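PDB 4EDP: ABC transporter, substrate-binding protein from Clostridium perfringens, which probably captures a solute outside the cell membrane and hands it to a partner ABC permease for import. Local coordinates for residues N121-S126 and A327-F332; Y136-I141 and N317-P322; G178-E183 and G259-F264; T295-N300 and V308-E313. All coordinates share one frame; numbering follows the deposited sequence. Where two conformers were deposited one is given.

Contact 1 of 4, residues N121-S126 and A327-F332. With ACT (acetate ion), chain G.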
loop_
_atom_site.group_PDB
_atom_site.type_symbol
_atom_site.label_atom_id
_atom_site.label_comp_id
_atom_site.label_asym_id
_atom_site.label_seq_id
_atom_site.Cartn_x
_atom_site.Cartn_y
_atom_site.Cartn_z
ATOM N N ASN A 121 -2.824 1.320 14.823
ATOM C CA ASN A 121 -2.867 -0.115 15.086
ATOM C C ASN A 121 -1.416 -0.613 15.120
ATOM O O ASN A 121 -0.525 0.068 14.626
ATOM C CB ASN A 121 -3.771 -0.851 14.090
ATOM C CG ASN A 121 -3.284 -0.779 12.667
ATOM O OD1 ASN A 121 -2.150 -1.161 12.360
ATOM N ND2 ASN A 121 -4.181 -0.383 11.760
ATOM N N GLU A 122 -1.188 -1.779 15.720
ATOM C CA GLU A 122 0.161 -2.304 15.886
ATOM C C GLU A 122 0.945 -2.447 14.584
ATOM O O GLU A 122 2.148 -2.195 14.567
ATOM C CB GLU A 122 0.121 -3.653 16.590
ATOM C CG GLU A 122 1.511 -4.183 16.889
ATOM C CD GLU A 122 1.516 -5.591 17.413
ATOM O OE1 GLU A 122 0.478 -6.025 17.940
ATOM O OE2 GLU A 122 2.577 -6.259 17.301
ATOM N N LYS A 123 0.295 -2.860 13.498
ATOM C CA LYS A 123 1.007 -2.978 12.223
ATOM C C LYS A 123 1.476 -1.615 11.682
ATOM O O LYS A 123 2.626 -1.476 11.235
ATOM C CB LYS A 123 0.163 -3.696 11.170
ATOM C CG LYS A 123 -0.309 -5.053 11.580
ATOM C CD LYS A 123 0.798 -5.995 11.908
ATOM C CE LYS A 123 0.214 -7.296 12.423
ATOM N NZ LYS A 123 1.271 -8.216 12.851
ATOM N N ALA A 124 0.583 -0.631 11.706
ATOM C CA ALA A 124 0.902 0.719 11.234
ATOM C C ALA A 124 2.004 1.339 12.112
ATOM O O ALA A 124 2.795 2.159 11.636
ATOM C CB ALA A 124 -0.396 1.608 11.199
ATOM N N LYS A 125 2.067 0.962 13.385
ATOM C CA LYS A 125 3.107 1.499 14.267
ATOM C C LYS A 125 4.519 1.113 13.827
ATOM O O LYS A 125 5.495 1.709 14.267
ATOM C CB LYS A 125 2.825 1.180 15.734
ATOM C CG LYS A 125 1.775 2.106 16.322
ATOM C CD LYS A 125 1.393 1.719 17.744
ATOM C CE LYS A 125 0.481 2.763 18.368
ATOM N NZ LYS A 125 -0.022 2.375 19.724
ATOM N N SER A 126 4.643 0.132 12.937
ATOM C CA SER A 126 5.963 -0.173 12.383
ATOM C C SER A 126 6.571 1.092 11.709
ATOM O O SER A 126 7.790 1.277 11.712
ATOM C CB SER A 126 5.863 -1.327 11.383
ATOM O OG SER A 126 5.061 -0.971 10.270
ATOM N N ALA A 327 -1.731 -9.627 9.827
ATOM C CA ALA A 327 -0.991 -9.289 8.616
ATOM C C ALA A 327 0.496 -9.132 8.807
ATOM O O ALA A 327 0.984 -8.930 9.917
ATOM C CB ALA A 327 -1.542 -7.985 7.986
ATOM N N LYS A 328 1.188 -9.220 7.680
ATOM C CA LYS A 328 2.620 -9.060 7.588
ATOM C C LYS A 328 2.942 -7.720 6.944
ATOM O O LYS A 328 2.176 -7.220 6.109
ATOM C CB LYS A 328 3.201 -10.207 6.786
ATOM C CG LYS A 328 3.078 -11.524 7.542
ATOM C CD LYS A 328 3.557 -12.732 6.804
ATOM C CE LYS A 328 3.246 -13.942 7.708
ATOM N NZ LYS A 328 3.377 -15.254 7.111
ATOM N N VAL A 329 4.037 -7.096 7.381
ATOM C CA VAL A 329 4.472 -5.827 6.791
ATOM C C VAL A 329 5.837 -6.015 6.126
ATOM O O VAL A 329 6.611 -6.893 6.506
ATOM C CB VAL A 329 4.538 -4.673 7.808
ATOM C CG1 VAL A 329 3.117 -4.400 8.415
ATOM C CG2 VAL A 329 5.537 -4.971 8.886
ATOM N N ILE A 330 6.126 -5.176 5.149
ATOM C CA ILE A 330 7.385 -5.256 4.409
ATOM C C ILE A 330 8.382 -4.196 4.861
ATOM O O ILE A 330 8.002 -3.068 5.135
ATOM C CB ILE A 330 7.120 -5.139 2.908
ATOM C CG1 ILE A 330 6.336 -6.382 2.437
ATOM C CG2 ILE A 330 8.420 -5.035 2.115
ATOM C CD1 ILE A 330 5.986 -6.348 0.989
ATOM N N ASP A 331 9.655 -4.577 4.971
ATOM C CA ASP A 331 10.705 -3.629 5.335
ATOM C C ASP A 331 11.234 -3.012 4.051
ATOM O O ASP A 331 12.055 -3.625 3.348
ATOM C CB ASP A 331 11.833 -4.354 6.073
ATOM C CG ASP A 331 13.013 -3.449 6.408
ATOM O OD1 ASP A 331 13.055 -2.280 5.960
ATOM O OD2 ASP A 331 13.930 -3.926 7.118
ATOM N N PHE A 332 10.754 -1.818 3.720
ATOM C CA PHE A 332 11.194 -1.168 2.480
ATOM C C PHE A 332 12.625 -0.641 2.474
ATOM O O PHE A 332 13.204 -0.405 1.406
ATOM C CB PHE A 332 10.171 -0.154 1.995
ATOM C CG PHE A 332 9.035 -0.794 1.313
ATOM C CD1 PHE A 332 9.154 -1.192 -0.010
ATOM C CD2 PHE A 332 7.865 -1.065 1.987
ATOM C CE1 PHE A 332 8.117 -1.811 -0.645
ATOM C CE2 PHE A 332 6.837 -1.683 1.363
ATOM C CZ PHE A 332 6.956 -2.065 0.044
HETATM C C ACT G . 10.964 -8.005 5.268
HETATM O O ACT G . 10.352 -7.300 4.475
HETATM O OXT ACT G . 10.920 -7.639 6.468
HETATM C CH3 ACT G . 11.660 -9.251 4.808
#
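Lys123 meets the extended chain at Ala327 and Val329 with two different parts of its side chain. The polar link is a weak hydrogen bond from Lys123 NZ to Ala327 O, 3.0 Å long. A bend in the lysine at chi2 (-59°) swings the rest of the chain toward Ala327, and Lys123 CE lies 3.1 Å from the same oxygen, Ala327 O. Lysine suits this place because its flexible arm can span the gap to the other segment and still end in a donor.

The apolar part is slighter. Val329 CG1 sits 4.1 Å from Lys123 CB, and the other branch, Val329 CG2, approaches Ser126 OG.

Internal bonds shape the lysine's own turn. Lys123 O accepts from Ser126 OG at 2.7 Å, nearly in line with the C=O bond, and also from Ser126 N. Asn121 OD1 takes the N-H of Ala124 at 2.9 Å in an Asx motif. At the far end of the other segment, Asp331 N donates straight to an acetate oxygen.

Strand 262-269 supplies a floor for both segments: Leu262 touches Lys123 and Ala327, while Phe264 touches Ser126 and Val329. Segment 121-126 leads into helix 125-130, and Asp331 caps the start of helix 332-350.

Contact 2 of 4, residues Y136-I141 and N317-P322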
loop_
_atom_site.group_PDB
_atom_site.type_symbol
_atom_site.label_atom_id
_atom_site.label_comp_id
_atom_site.label_asym_id
_atom_site.label_seq_id
_atom_site.Cartn_x
_atom_site.Cartn_y
_atom_site.Cartn_z
ATOM N N TYR A 136 -0.690 6.892 7.272
ATOM C CA TYR A 136 -1.992 7.502 7.579
ATOM C C TYR A 136 -3.129 6.612 7.015
ATOM O O TYR A 136 -4.315 6.840 7.304
ATOM C CB TYR A 136 -2.123 8.942 7.015
ATOM C CG TYR A 136 -2.131 8.976 5.516
ATOM C CD1 TYR A 136 -0.941 8.972 4.800
ATOM C CD2 TYR A 136 -3.326 8.924 4.804
ATOM C CE1 TYR A 136 -0.936 8.948 3.422
ATOM C CE2 TYR A 136 -3.330 8.917 3.419
ATOM C CZ TYR A 136 -2.136 8.925 2.737
ATOM O OH TYR A 136 -2.131 8.890 1.356
ATOM N N THR A 137 -2.780 5.646 6.162
ATOM C CA THR A 137 -3.741 4.715 5.604
ATOM C C THR A 137 -2.992 3.441 5.255
ATOM O O THR A 137 -1.741 3.427 5.195
ATOM C CB THR A 137 -4.454 5.275 4.344
ATOM O OG1 THR A 137 -5.572 4.455 4.000
ATOM C CG2 THR A 137 -3.475 5.344 3.135
ATOM N N LEU A 138 -3.749 2.380 5.009
ATOM C CA LEU A 138 -3.189 1.085 4.647
ATOM C C LEU A 138 -4.076 0.408 3.620
ATOM O O LEU A 138 -5.225 0.801 3.425
ATOM C CB LEU A 138 -3.038 0.195 5.895
ATOM C CG LEU A 138 -4.316 -0.233 6.637
ATOM C CD1 LEU A 138 -5.056 -1.384 5.927
ATOM C CD2 LEU A 138 -3.978 -0.685 8.065
ATOM N N ASN A 139 -3.521 -0.601 2.965
ATOM C CA ASN A 139 -4.200 -1.429 1.980
ATOM C C ASN A 139 -3.700 -2.865 2.190
ATOM O O ASN A 139 -2.638 -3.079 2.808
ATOM C CB ASN A 139 -3.836 -1.040 0.553
ATOM C CG ASN A 139 -4.129 0.409 0.242
ATOM O OD1 ASN A 139 -5.247 0.887 0.439
ATOM N ND2 ASN A 139 -3.142 1.100 -0.294
ATOM N N SER A 140 -4.431 -3.836 1.657
ATOM C CA SER A 140 -4.008 -5.259 1.770
ATOM C C SER A 140 -4.305 -6.000 0.486
ATOM O O SER A 140 -4.917 -5.454 -0.434
ATOM C CB SER A 140 -4.681 -5.989 2.935
ATOM O OG SER A 140 -6.093 -6.158 2.766
ATOM N N ILE A 141 -3.861 -7.249 0.437
ATOM C CA ILE A 141 -4.112 -8.124 -0.694
ATOM C C ILE A 141 -4.824 -9.380 -0.220
ATOM O O ILE A 141 -4.973 -9.614 0.974
ATOM C CB ILE A 141 -2.818 -8.517 -1.437
ATOM C CG1 ILE A 141 -1.787 -9.103 -0.465
ATOM C CG2 ILE A 141 -2.235 -7.283 -2.196
ATOM C CD1 ILE A 141 -0.534 -9.596 -1.139
ATOM N N ASN A 317 -14.959 -3.059 0.890
ATOM C CA ASN A 317 -13.769 -2.880 0.059
ATOM C C ASN A 317 -12.579 -2.223 0.774
ATOM O O ASN A 317 -11.546 -1.958 0.167
ATOM C CB ASN A 317 -14.115 -2.170 -1.243
ATOM C CG ASN A 317 -15.130 -2.945 -2.068
ATOM O OD1 ASN A 317 -15.183 -4.184 -2.026
ATOM N ND2 ASN A 317 -15.937 -2.220 -2.826
ATOM N N LEU A 318 -12.723 -1.950 2.063
ATOM C CA LEU A 318 -11.595 -1.427 2.817
ATOM C C LEU A 318 -10.959 -2.602 3.515
ATOM O O LEU A 318 -11.534 -3.699 3.557
ATOM C CB LEU A 318 -12.047 -0.428 3.886
ATOM C CG LEU A 318 -12.655 0.860 3.360
ATOM C CD1 LEU A 318 -12.889 1.805 4.524
ATOM C CD2 LEU A 318 -11.742 1.488 2.341
ATOM N N THR A 319 -9.771 -2.383 4.062
ATOM C CA THR A 319 -9.119 -3.401 4.865
ATOM C C THR A 319 -9.335 -2.955 6.311
ATOM O O THR A 319 -8.808 -1.931 6.742
ATOM C CB THR A 319 -7.650 -3.559 4.515
ATOM O OG1 THR A 319 -7.569 -4.217 3.235
ATOM C CG2 THR A 319 -6.948 -4.402 5.594
ATOM N N TYR A 320 -10.107 -3.741 7.052
ATOM C CA TYR A 320 -10.517 -3.341 8.390
ATOM C C TYR A 320 -10.829 -4.551 9.222
ATOM O O TYR A 320 -11.499 -5.486 8.753
ATOM C CB TYR A 320 -11.804 -2.529 8.223
ATOM C CG TYR A 320 -12.407 -1.969 9.483
ATOM C CD1 TYR A 320 -11.868 -0.843 10.076
ATOM C CD2 TYR A 320 -13.524 -2.542 10.059
ATOM C CE1 TYR A 320 -12.422 -0.310 11.219
ATOM C CE2 TYR A 320 -14.086 -2.014 11.209
ATOM C CZ TYR A 320 -13.531 -0.896 11.774
ATOM O OH TYR A 320 -14.067 -0.352 12.914
ATOM N N GLY A 321 -10.343 -4.550 10.449
ATOM C CA GLY A 321 -10.661 -5.636 11.371
ATOM C C GLY A 321 -9.570 -6.638 11.628
ATOM O O GLY A 321 -8.388 -6.354 11.425
ATOM N N PRO A 322 -9.966 -7.837 12.051
ATOM C CA PRO A 322 -9.041 -8.901 12.382
ATOM C C PRO A 322 -7.982 -9.179 11.336
ATOM O O PRO A 322 -6.863 -9.578 11.687
ATOM C CB PRO A 322 -9.966 -10.115 12.573
ATOM C CG PRO A 322 -11.224 -9.534 13.031
ATOM C CD PRO A 322 -11.364 -8.241 12.286
#
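Thr319 directs its beta carbon toward the strand; its methyl lies between Leu138 and Ser140, while its hydroxyl meets Ser140. The methyl, Thr319 CG2, lies 3.6 Å from Leu138 CD1, the two side chains crossing at about a right angle. Leu138 has its CG between the backbone N and the carbonyl carbon (chi1 64°), which brings the CD1 methyl round to the threonine.

Thr319 OG1 and Ser140 OG stand only 2.5 Å apart, so short that the bond between them must be treated with reserve. Thr319 OG1 is also hydrogen-bonded to Asp238 OD2, which lies beside Ser140 just after strand 233-237, so the buried hydroxyl has a second polar neighbour. Thr319 CG2 lies beside the serine as well, 3.4 Å from Ser140 OG. Threonine fits here because one small branched residue serves both an apolar and a polar neighbour.

Asn139, between the two, turns to the opposite side of the strand, where its ND2 bonds to Asn263 OD1. Such alternation is characteristic of a beta strand. Running antiparallel to strand 262-269 through the middle of the molecule, strand 135-145 is consistent with a hinge strand joining the two lobes of a periplasmic-binding-protein fold, here covered by the loop around Thr319.

Contact 3 of 4, residues G178-E183 and G259-F264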
loop_
_atom_site.group_PDB
_atom_site.type_symbol
_atom_site.label_atom_id
_atom_site.label_comp_id
_atom_site.label_asym_id
_atom_site.label_seq_id
_atom_site.Cartn_x
_atom_site.Cartn_y
_atom_site.Cartn_z
ATOM N N GLY A 178 4.257 -5.953 -5.795
ATOM C CA GLY A 178 5.327 -6.795 -6.339
ATOM C C GLY A 178 6.203 -7.378 -5.240
ATOM O O GLY A 178 6.450 -8.582 -5.213
ATOM N N PRO A 179 6.683 -6.532 -4.318
ATOM C CA PRO A 179 7.502 -7.043 -3.215
ATOM C C PRO A 179 6.779 -8.103 -2.398
ATOM O O PRO A 179 7.377 -9.107 -2.020
ATOM C CB PRO A 179 7.793 -5.788 -2.393
ATOM C CG PRO A 179 7.864 -4.710 -3.437
ATOM C CD PRO A 179 6.790 -5.063 -4.437
ATOM N N ALA A 180 5.493 -7.889 -2.127
ATOM C CA ALA A 180 4.708 -8.869 -1.398
ATOM C C ALA A 180 4.707 -10.216 -2.121
ATOM O O ALA A 180 4.815 -11.258 -1.481
ATOM C CB ALA A 180 3.250 -8.366 -1.190
ATOM N N MET A 181 4.586 -10.188 -3.442
ATOM C CA MET A 181 4.551 -11.413 -4.220
ATOM C C MET A 181 5.888 -12.189 -4.041
ATOM O O MET A 181 5.893 -13.420 -3.924
ATOM C CB MET A 181 4.207 -11.092 -5.689
ATOM C CG MET A 181 3.808 -12.296 -6.448
ATOM S SD MET A 181 2.245 -12.976 -5.844
ATOM C CE MET A 181 2.619 -14.704 -6.159
ATOM N N VAL A 182 7.010 -11.474 -3.987
ATOM C CA VAL A 182 8.316 -12.101 -3.765
ATOM C C VAL A 182 8.347 -12.683 -2.334
ATOM O O VAL A 182 8.870 -13.790 -2.114
ATOM C CB VAL A 182 9.494 -11.115 -3.986
ATOM C CG1 VAL A 182 10.825 -11.749 -3.611
ATOM C CG2 VAL A 182 9.518 -10.598 -5.431
ATOM N N GLU A 183 7.808 -11.948 -1.361
ATOM C CA GLU A 183 7.804 -12.432 0.031
ATOM C C GLU A 183 6.893 -13.645 0.215
ATOM O O GLU A 183 7.191 -14.548 1.023
ATOM C CB GLU A 183 7.556 -11.304 1.045
ATOM C CG GLU A 183 8.692 -10.269 1.006
ATOM C CD GLU A 183 8.892 -9.463 2.273
ATOM O OE1 GLU A 183 8.218 -9.729 3.288
ATOM O OE2 GLU A 183 9.812 -8.590 2.273
ATOM N N GLY A 259 -1.574 -15.072 7.008
ATOM C CA GLY A 259 -1.618 -13.626 7.040
ATOM C C GLY A 259 -1.477 -12.980 5.678
ATOM O O GLY A 259 -0.770 -13.494 4.816
ATOM N N THR A 260 -2.219 -11.900 5.482
ATOM C CA THR A 260 -2.118 -11.071 4.291
ATOM C C THR A 260 -0.895 -10.154 4.451
ATOM O O THR A 260 -0.172 -10.220 5.465
ATOM C CB THR A 260 -3.360 -10.143 4.121
ATOM O OG1 THR A 260 -3.279 -9.442 2.864
ATOM C CG2 THR A 260 -3.421 -9.140 5.216
ATOM N N TYR A 261 -0.609 -9.383 3.401
ATOM C CA TYR A 261 0.465 -8.399 3.391
ATOM C C TYR A 261 -0.149 -7.017 3.245
ATOM O O TYR A 261 -1.056 -6.804 2.436
ATOM C CB TYR A 261 1.444 -8.633 2.230
ATOM C CG TYR A 261 2.362 -9.801 2.467
ATOM C CD1 TYR A 261 1.925 -11.102 2.280
ATOM C CD2 TYR A 261 3.677 -9.598 2.869
ATOM C CE1 TYR A 261 2.766 -12.179 2.512
ATOM C CE2 TYR A 261 4.531 -10.671 3.103
ATOM C CZ TYR A 261 4.072 -11.949 2.916
ATOM O OH TYR A 261 4.890 -13.023 3.138
ATOM N N LEU A 262 0.317 -6.087 4.074
ATOM C CA LEU A 262 -0.156 -4.725 4.017
ATOM C C LEU A 262 0.826 -3.827 3.296
ATOM O O LEU A 262 2.017 -4.145 3.182
ATOM C CB LEU A 262 -0.281 -4.147 5.433
ATOM C CG LEU A 262 -1.103 -4.936 6.444
ATOM C CD1 LEU A 262 -1.109 -4.219 7.809
ATOM C CD2 LEU A 262 -2.499 -5.174 5.908
ATOM N N ASN A 263 0.306 -2.723 2.773
ATOM C CA ASN A 263 1.146 -1.648 2.244
ATOM C C ASN A 263 0.547 -0.355 2.828
ATOM O O ASN A 263 -0.641 -0.319 3.168
ATOM C CB ASN A 263 1.298 -1.633 0.731
ATOM C CG ASN A 263 0.017 -1.392 0.005
ATOM O OD1 ASN A 263 -0.402 -0.241 -0.193
ATOM N ND2 ASN A 263 -0.588 -2.474 -0.481
ATOM N N PHE A 264 1.387 0.657 2.991
ATOM C CA PHE A 264 0.979 1.931 3.588
ATOM C C PHE A 264 1.319 3.129 2.719
ATOM O O PHE A 264 2.228 3.061 1.893
ATOM C CB PHE A 264 1.782 2.157 4.891
ATOM C CG PHE A 264 1.665 1.033 5.912
ATOM C CD1 PHE A 264 0.498 0.843 6.619
ATOM C CD2 PHE A 264 2.727 0.200 6.170
ATOM C CE1 PHE A 264 0.370 -0.182 7.549
ATOM C CE2 PHE A 264 2.602 -0.823 7.106
ATOM C CZ PHE A 264 1.419 -1.020 7.779
#
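The ring of Tyr261 lies along the first turns of helix 178-189, and two beta carbons of that helix approach it slantwise at its two ends. Ala180 CB meets the root of the side chain, 3.9 Å from Tyr261 CB. Glu183 CB reaches the outer part, 3.7 Å from Tyr261 CE2. These residues are three apart, so they project from about the same side of the helix and the tyrosine spans them. Alanine suits the inner position, where the chain leading into strand 262-269 comes close: the CA atoms of Ala180 and Tyr261 are only 6.4 Å apart.

The second flat group is the carboxylate of Glu183, turned 84° from the plane of the ring. Its OE1 lies 3.8 Å from Tyr261 CE2, a van der Waals contact. Glu183 CG is anti to its own carbonyl carbon (chi1 -64°), and the chain extends beyond it, carrying the acid past the ring; the nearest atoms of this side chain and a bound acetate, probably from the crystallisation liquor, are about 3 Å apart.

The phenol needs a polar partner in this buried place and finds it one turn further along the helix, where Tyr261 OH bonds to Glu187 OE2. Glu183 O is merely near, 3.5 Å from Tyr261 OH. Packing of a helix against the entry to a central strand, here strand 262-269, belongs to the alpha/beta architecture of solute-binding proteins; it joins helix 178-189 to a strand that probably belongs to the hinge between the lobes.

Contact 4 of 4, residues T295-N300 and V308-E313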
loop_
_atom_site.group_PDB
_atom_site.type_symbol
_atom_site.label_atom_id
_atom_site.label_comp_id
_atom_site.label_asym_id
_atom_site.label_seq_id
_atom_site.Cartn_x
_atom_site.Cartn_y
_atom_site.Cartn_z
ATOM N N THR A 295 -12.205 10.223 6.099
ATOM C CA THR A 295 -11.520 9.764 4.879
ATOM C C THR A 295 -11.870 8.318 4.498
ATOM O O THR A 295 -11.852 7.963 3.314
ATOM C CB THR A 295 -9.991 9.964 4.956
ATOM O OG1 THR A 295 -9.478 9.326 6.128
ATOM C CG2 THR A 295 -9.667 11.452 5.027
ATOM N N ALA A 296 -12.201 7.499 5.495
ATOM C CA ALA A 296 -12.617 6.116 5.247
ATOM C C ALA A 296 -13.922 6.154 4.442
ATOM O O ALA A 296 -14.097 5.453 3.446
ATOM C CB ALA A 296 -12.847 5.411 6.563
ATOM N N LYS A 297 -14.825 7.017 4.883
ATOM C CA LYS A 297 -16.139 7.169 4.254
ATOM C C LYS A 297 -16.119 7.921 2.930
ATOM O O LYS A 297 -16.774 7.510 1.962
ATOM C CB LYS A 297 -17.073 7.905 5.215
ATOM C CG LYS A 297 -17.271 7.206 6.551
ATOM C CD LYS A 297 -18.091 8.049 7.505
ATOM C CE LYS A 297 -18.103 7.435 8.889
ATOM N NZ LYS A 297 -18.852 8.276 9.849
ATOM N N ALA A 298 -15.389 9.031 2.876
ATOM C CA ALA A 298 -15.385 9.864 1.675
ATOM C C ALA A 298 -14.369 9.491 0.613
ATOM O O ALA A 298 -14.633 9.668 -0.579
ATOM C CB ALA A 298 -15.199 11.336 2.064
ATOM N N LEU A 299 -13.216 8.977 1.032
ATOM C CA LEU A 299 -12.142 8.658 0.097
ATOM C C LEU A 299 -11.736 7.186 0.051
ATOM O O LEU A 299 -10.751 6.837 -0.595
ATOM C CB LEU A 299 -10.903 9.497 0.456
ATOM C CG LEU A 299 -11.042 11.018 0.414
ATOM C CD1 LEU A 299 -9.800 11.694 0.999
ATOM C CD2 LEU A 299 -11.303 11.466 -1.024
ATOM N N ASN A 300 -12.494 6.325 0.713
ATOM C CA ASN A 300 -12.184 4.893 0.766
ATOM C C ASN A 300 -10.765 4.602 1.243
ATOM O O ASN A 300 -10.108 3.705 0.730
ATOM C CB ASN A 300 -12.471 4.197 -0.569
ATOM C CG ASN A 300 -13.944 4.253 -0.928
ATOM O OD1 ASN A 300 -14.803 4.388 -0.045
ATOM N ND2 ASN A 300 -14.247 4.163 -2.213
ATOM N N VAL A 308 -11.388 4.184 15.389
ATOM C CA VAL A 308 -12.429 4.586 14.429
ATOM C C VAL A 308 -13.694 3.712 14.430
ATOM O O VAL A 308 -13.601 2.489 14.425
ATOM C CB VAL A 308 -11.827 4.610 13.004
ATOM C CG1 VAL A 308 -12.909 4.714 11.945
ATOM C CG2 VAL A 308 -10.822 5.749 12.881
ATOM N N LYS A 309 -14.867 4.350 14.377
ATOM C CA LYS A 309 -16.142 3.639 14.385
ATOM C C LYS A 309 -16.676 3.667 12.947
ATOM O O LYS A 309 -16.987 4.751 12.446
ATOM C CB LYS A 309 -17.129 4.353 15.309
ATOM C CG LYS A 309 -18.554 3.807 15.260
ATOM C CD LYS A 309 -19.516 4.720 15.996
ATOM C CE LYS A 309 -20.948 4.223 15.851
ATOM N NZ LYS A 309 -21.926 5.183 16.439
ATOM N N LEU A 310 -16.746 2.509 12.287
ATOM C CA LEU A 310 -17.255 2.408 10.901
ATOM C C LEU A 310 -18.258 1.254 10.716
ATOM O O LEU A 310 -18.059 0.162 11.250
ATOM C CB LEU A 310 -16.105 2.203 9.913
ATOM C CG LEU A 310 -15.057 3.313 9.783
ATOM C CD1 LEU A 310 -13.865 2.843 8.928
ATOM C CD2 LEU A 310 -15.662 4.583 9.212
ATOM N N SER A 311 -19.311 1.482 9.926
ATOM C CA SER A 311 -20.332 0.452 9.676
ATOM C C SER A 311 -19.870 -0.578 8.648
ATOM O O SER A 311 -18.830 -0.414 8.005
ATOM C CB SER A 311 -21.612 1.099 9.159
ATOM O OG SER A 311 -21.393 1.638 7.872
ATOM N N GLU A 312 -20.665 -1.630 8.470
ATOM C CA GLU A 312 -20.328 -2.685 7.523
ATOM C C GLU A 312 -20.325 -2.148 6.081
ATOM O O GLU A 312 -19.452 -2.495 5.291
ATOM C CB GLU A 312 -21.270 -3.898 7.676
ATOM C CG GLU A 312 -20.903 -5.066 6.750
ATOM C CD GLU A 312 -21.698 -6.353 6.998
ATOM O OE1 GLU A 312 -22.701 -6.331 7.763
ATOM O OE2 GLU A 312 -21.308 -7.395 6.406
ATOM N N GLU A 313 -21.297 -1.307 5.740
ATOM C CA GLU A 313 -21.335 -0.741 4.392
ATOM C C GLU A 313 -20.142 0.195 4.164
ATOM O O GLU A 313 -19.570 0.232 3.073
ATOM C CB GLU A 313 -22.674 -0.048 4.094
ATOM C CG GLU A 313 -23.212 0.867 5.187
ATOM C CD GLU A 313 -23.708 0.098 6.403
ATOM O OE1 GLU A 313 -24.397 0.704 7.257
ATOM O OE2 GLU A 313 -23.429 -1.115 6.496
#
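With chi1 at -63° and chi2 at 171°, Leu310 sends its two methyls out from the loop toward the helix, where each finds a neighbour. A chi1 of -59° sets the Lys297 chain beside its backbone N, and from there it runs out straight, so that its methylenes pass over the leucine at a slant.

Leu310 CD1 packs on Ala296 CB at 3.6 Å. The other methyl, Leu310 CD2, lies in the angle between the two helix residues, 3.8 Å from Lys297 CE and 4.0 Å from Ala296 CB. The contact is thus purely apolar, made by methyls and methylenes. Each residue type fits its place. Ala296 has its beta carbon directed toward the loop, and its small size lets the leucine come near the helix, while leucine, with two branches, can touch both helix residues at once. Lysine can shelter the leucine with its aliphatic part and still carry its charge outward, where NZ makes a long, weak ion pair with Glu314 OE2.

Polar bonds nearby help to set the course of the loop. Lys309 N donates to Glu293 OE2 of the same helix, and Ser311 N to Glu314 OE1. Leu299 N still bonds to Thr295 O at 2.8 Å, but Asn300 leaves helical angles with a positive phi, a conformation that asparagine tolerates well. This is plain, partly buried packing toward the periphery of the fold, its centre about 18 Å from the centre of the chain, in which the loop after helix 289-299 folds back along the last turn of that helix.

Overall arrangement
From the N terminus, contact 1 opens first, at 121-126, and closes last, at 327-332, so the other three are nested inside its loop. Contact 2 opens next on strand 135-145 and closes at 317-322, enclosing both contact 3 and contact 4. Those two follow in series: 178-183 meets 259-264 before 295-300 meets 308-313, and no loops cross. Contacts 1, 2 and 3 touch one another round the antiparallel pair of strands 135-145 and 262-269, with Lys328 bonded by its backbone to Thr260 and Leu262. Contact 4 lies further out and joins the group only through contact 2, where Leu318 and Tyr320 reach its segments.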